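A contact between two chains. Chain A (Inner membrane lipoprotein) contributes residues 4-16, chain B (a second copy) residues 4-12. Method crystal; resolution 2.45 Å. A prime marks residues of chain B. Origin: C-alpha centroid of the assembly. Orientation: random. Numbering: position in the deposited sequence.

Chain A, residues 4-16: YFADKHLVEEMKE
Chain B, residues 4-12: YFADKHLVE

Two copies of the same lipoprotein segment meet through a single beta bridge formed just before each chain enters a helix. The bridge pairs Asp7 with Phe5′ (CA to CA 5.3 Å), and the nearest alpha carbons are Lys8 CA and Ala6′ CA, 4.1 Å apart, so chain A runs two residues ahead. Two bonds hold it: Ala6′ N donates to Ala6 O (3.1 Å, 165°), and Lys8 N gives a longer, weak bond to Tyr4′ O (3.4 Å, 162°). Residues 5-7 of both chains are extended (phi -70 to -117°, psi 133 to 159°); helices then start at Lys8 and Lys8′ with phi/psi near -60/-45°. Their axes approach to 11.4 Å at 27°, nearly parallel. Each Asp7 is an N-cap with chi1 t: weak bonds run from His9 N to Asp7 OD1 (3.5 Å), Leu10 N to Asp7 OD2 (3.3 Å) and His9′ N to Asp7′ OD1 (3.4 Å), satisfying amides that lack a preceding helical turn.

Beside the bridge, Phe5 and Phe5′, both chi1 m, lie with planes at 26° and centroids 5.2 Å apart, slid so that the rings barely overlap. Phe5 CB sits over the Phe5′ face, 4.3 Å from its centroid, a CH-pi contact. Ala6 CB and Ala6′ CB meet at 4.1 Å. Val11 (chi1 149°) points toward chain B and packs CG2 on Ala6′ CB (3.6 Å) and Val11′ CG2 (4.0 Å), and CG1 on Leu10′ CD2 (3.9 Å). Leu10′ (t, p) also receives the extended Lys15 (t, t, t, p), whose CD lies 3.9 Å from Leu10′ CD1. Lys8 (t, p, t, m) folds its aliphatic chain along chain B, CD 3.3 Å from Phe5′ O. In all, 513 Å² is buried.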

# COMPACT_ATOMS: atom_id res chain seq x y z
N TYR A 4 56.42 61.45 -16.85
CA TYR A 4 55.46 61.99 -15.90
C TYR A 4 54.06 61.57 -16.31
O TYR A 4 53.11 61.69 -15.54
CB TYR A 4 55.56 63.52 -15.84
CG TYR A 4 56.71 64.03 -15.00
CD1 TYR A 4 57.99 64.10 -15.53
CD2 TYR A 4 56.51 64.45 -13.70
CE1 TYR A 4 59.05 64.57 -14.76
CE2 TYR A 4 57.56 64.92 -12.93
CZ TYR A 4 58.82 64.98 -13.46
OH TYR A 4 59.87 65.45 -12.70
N PHE A 5 53.95 61.08 -17.54
CA PHE A 5 52.66 60.73 -18.12
C PHE A 5 52.55 59.24 -18.43
O PHE A 5 53.56 58.55 -18.58
CB PHE A 5 52.40 61.55 -19.38
CG PHE A 5 52.37 63.03 -19.15
CD1 PHE A 5 51.19 63.66 -18.79
CD2 PHE A 5 53.52 63.79 -19.28
CE1 PHE A 5 51.16 65.03 -18.57
CE2 PHE A 5 53.49 65.15 -19.07
CZ PHE A 5 52.31 65.77 -18.71
N ALA A 6 51.32 58.76 -18.54
CA ALA A 6 51.07 57.36 -18.85
C ALA A 6 51.37 57.06 -20.31
O ALA A 6 51.15 57.88 -21.20
CB ALA A 6 49.63 56.99 -18.53
N ASP A 7 51.88 55.85 -20.55
CA ASP A 7 52.18 55.39 -21.90
C ASP A 7 50.89 55.01 -22.64
O ASP A 7 50.04 54.30 -22.10
CB ASP A 7 53.16 54.22 -21.83
CG ASP A 7 53.25 53.45 -23.14
OD1 ASP A 7 53.32 54.08 -24.21
OD2 ASP A 7 53.25 52.20 -23.08
N LYS A 8 50.77 55.49 -23.87
CA LYS A 8 49.61 55.28 -24.74
C LYS A 8 49.25 53.80 -24.89
O LYS A 8 48.10 53.40 -24.65
CB LYS A 8 49.91 55.89 -26.11
CG LYS A 8 48.74 55.96 -27.08
CD LYS A 8 47.79 57.09 -26.73
CE LYS A 8 46.90 57.44 -27.92
NZ LYS A 8 47.70 57.81 -29.11
N HIS A 9 50.23 53.01 -25.31
CA HIS A 9 50.05 51.58 -25.56
C HIS A 9 49.52 50.82 -24.35
O HIS A 9 48.61 50.00 -24.46
CB HIS A 9 51.37 50.96 -26.02
CG HIS A 9 51.32 49.47 -26.17
ND1 HIS A 9 51.87 48.60 -25.25
CD2 HIS A 9 50.79 48.69 -27.14
CE1 HIS A 9 51.68 47.36 -25.65
NE2 HIS A 9 51.02 47.38 -26.79
N LEU A 10 50.12 51.10 -23.19
CA LEU A 10 49.71 50.49 -21.94
C LEU A 10 48.24 50.80 -21.65
O LEU A 10 47.48 49.92 -21.24
CB LEU A 10 50.61 51.01 -20.81
CG LEU A 10 50.76 50.19 -19.52
CD1 LEU A 10 49.64 50.50 -18.54
CD2 LEU A 10 50.81 48.70 -19.84
N VAL A 11 47.85 52.05 -21.89
CA VAL A 11 46.47 52.47 -21.71
C VAL A 11 45.52 51.75 -22.66
O VAL A 11 44.42 51.36 -22.28
CB VAL A 11 46.31 54.01 -21.83
CG1 VAL A 11 44.95 54.39 -22.40
CG2 VAL A 11 46.53 54.66 -20.48
N GLU A 12 45.96 51.55 -23.90
CA GLU A 12 45.17 50.78 -24.86
C GLU A 12 44.98 49.34 -24.39
O GLU A 12 43.86 48.81 -24.45
CB GLU A 12 45.82 50.81 -26.25
CG GLU A 12 45.44 52.03 -27.09
CD GLU A 12 43.98 52.01 -27.51
OE1 GLU A 12 43.44 50.91 -27.75
OE2 GLU A 12 43.37 53.10 -27.58
N GLU A 13 46.06 48.72 -23.92
CA GLU A 13 45.99 47.37 -23.36
C GLU A 13 44.97 47.30 -22.23
O GLU A 13 44.08 46.45 -22.24
CB GLU A 13 47.37 46.94 -22.85
CG GLU A 13 48.45 46.82 -23.92
CD GLU A 13 48.60 45.41 -24.46
OE1 GLU A 13 47.85 44.51 -24.01
OE2 GLU A 13 49.46 45.19 -25.33
N MET A 14 45.09 48.23 -21.28
CA MET A 14 44.16 48.30 -20.16
C MET A 14 42.71 48.46 -20.60
O MET A 14 41.81 47.81 -20.07
CB MET A 14 44.54 49.43 -19.21
CG MET A 14 45.65 49.08 -18.24
SD MET A 14 46.12 50.50 -17.23
CE MET A 14 44.51 51.15 -16.81
N LYS A 15 42.47 49.34 -21.58
CA LYS A 15 41.13 49.55 -22.11
C LYS A 15 40.57 48.27 -22.72
O LYS A 15 39.39 47.96 -22.56
CB LYS A 15 41.14 50.68 -23.15
CG LYS A 15 39.78 51.00 -23.75
CD LYS A 15 39.83 52.22 -24.65
CE LYS A 15 38.48 52.49 -25.30
NZ LYS A 15 37.39 52.61 -24.29
N GLU A 16 41.43 47.54 -23.42
CA GLU A 16 41.02 46.28 -24.02
C GLU A 16 40.62 45.26 -22.95
O GLU A 16 39.55 44.64 -23.04
CB GLU A 16 42.13 45.72 -24.93
CG GLU A 16 41.66 45.41 -26.35
CD GLU A 16 40.88 46.55 -26.97
OE1 GLU A 16 41.35 47.71 -26.90
OE2 GLU A 16 39.79 46.29 -27.53
N TYR B 4 52.34 59.35 -28.29
CA TYR B 4 53.25 58.85 -27.27
C TYR B 4 52.59 58.81 -25.89
O TYR B 4 52.79 57.88 -25.12
CB TYR B 4 54.52 59.70 -27.21
N PHE B 5 51.80 59.84 -25.60
CA PHE B 5 51.15 59.96 -24.30
C PHE B 5 49.67 59.58 -24.36
O PHE B 5 49.01 59.82 -25.37
CB PHE B 5 51.28 61.39 -23.76
CG PHE B 5 52.70 61.81 -23.51
CD1 PHE B 5 53.70 60.88 -23.27
CD2 PHE B 5 53.04 63.16 -23.52
CE1 PHE B 5 55.00 61.28 -23.03
CE2 PHE B 5 54.34 63.56 -23.29
CZ PHE B 5 55.32 62.62 -23.04
N ALA B 6 49.18 58.99 -23.28
CA ALA B 6 47.77 58.64 -23.18
C ALA B 6 46.91 59.89 -23.05
O ALA B 6 47.33 60.88 -22.45
CB ALA B 6 47.55 57.73 -21.99
N ASP B 7 45.71 59.84 -23.61
CA ASP B 7 44.78 60.96 -23.55
C ASP B 7 44.09 61.00 -22.19
O ASP B 7 43.65 59.97 -21.68
CB ASP B 7 43.75 60.87 -24.68
CG ASP B 7 43.14 62.22 -25.03
OD1 ASP B 7 42.76 62.96 -24.10
OD2 ASP B 7 43.04 62.53 -26.23
N LYS B 8 43.99 62.20 -21.61
CA LYS B 8 43.43 62.35 -20.27
C LYS B 8 41.94 62.01 -20.19
O LYS B 8 41.50 61.35 -19.26
CB LYS B 8 43.68 63.76 -19.74
CG LYS B 8 43.40 63.92 -18.25
CD LYS B 8 43.27 65.39 -17.86
CE LYS B 8 42.83 65.54 -16.42
NZ LYS B 8 42.42 66.94 -16.11
N HIS B 9 41.18 62.48 -21.18
CA HIS B 9 39.74 62.26 -21.22
C HIS B 9 39.40 60.77 -21.26
O HIS B 9 38.54 60.29 -20.51
CB HIS B 9 39.12 62.98 -22.42
CG HIS B 9 39.39 64.45 -22.45
ND1 HIS B 9 38.91 65.31 -21.48
CD2 HIS B 9 40.07 65.21 -23.33
CE1 HIS B 9 39.30 66.54 -21.76
NE2 HIS B 9 40.01 66.51 -22.88
N LEU B 10 40.09 60.05 -22.14
CA LEU B 10 39.93 58.60 -22.28
C LEU B 10 40.15 57.90 -20.94
O LEU B 10 39.40 57.00 -20.56
CB LEU B 10 40.94 58.07 -23.30
CG LEU B 10 40.95 56.56 -23.58
CD1 LEU B 10 39.65 56.12 -24.23
CD2 LEU B 10 42.14 56.19 -24.44
N VAL B 11 41.19 58.33 -20.23
CA VAL B 11 41.55 57.77 -18.94
C VAL B 11 40.49 58.06 -17.87
O VAL B 11 40.15 57.20 -17.06
CB VAL B 11 42.95 58.27 -18.51
CG1 VAL B 11 43.15 58.11 -17.02
CG2 VAL B 11 44.03 57.54 -19.29
N GLU B 12 39.95 59.28 -17.90
CA GLU B 12 38.85 59.65 -17.02
C GLU B 12 37.65 58.72 -17.24
O GLU B 12 37.10 58.15 -16.28
CB GLU B 12 38.43 61.10 -17.26
CG GLU B 12 38.57 62.02 -16.05
CD GLU B 12 39.99 62.55 -15.87
OE1 GLU B 12 40.93 61.94 -16.42
OE2 GLU B 12 40.16 63.57 -15.18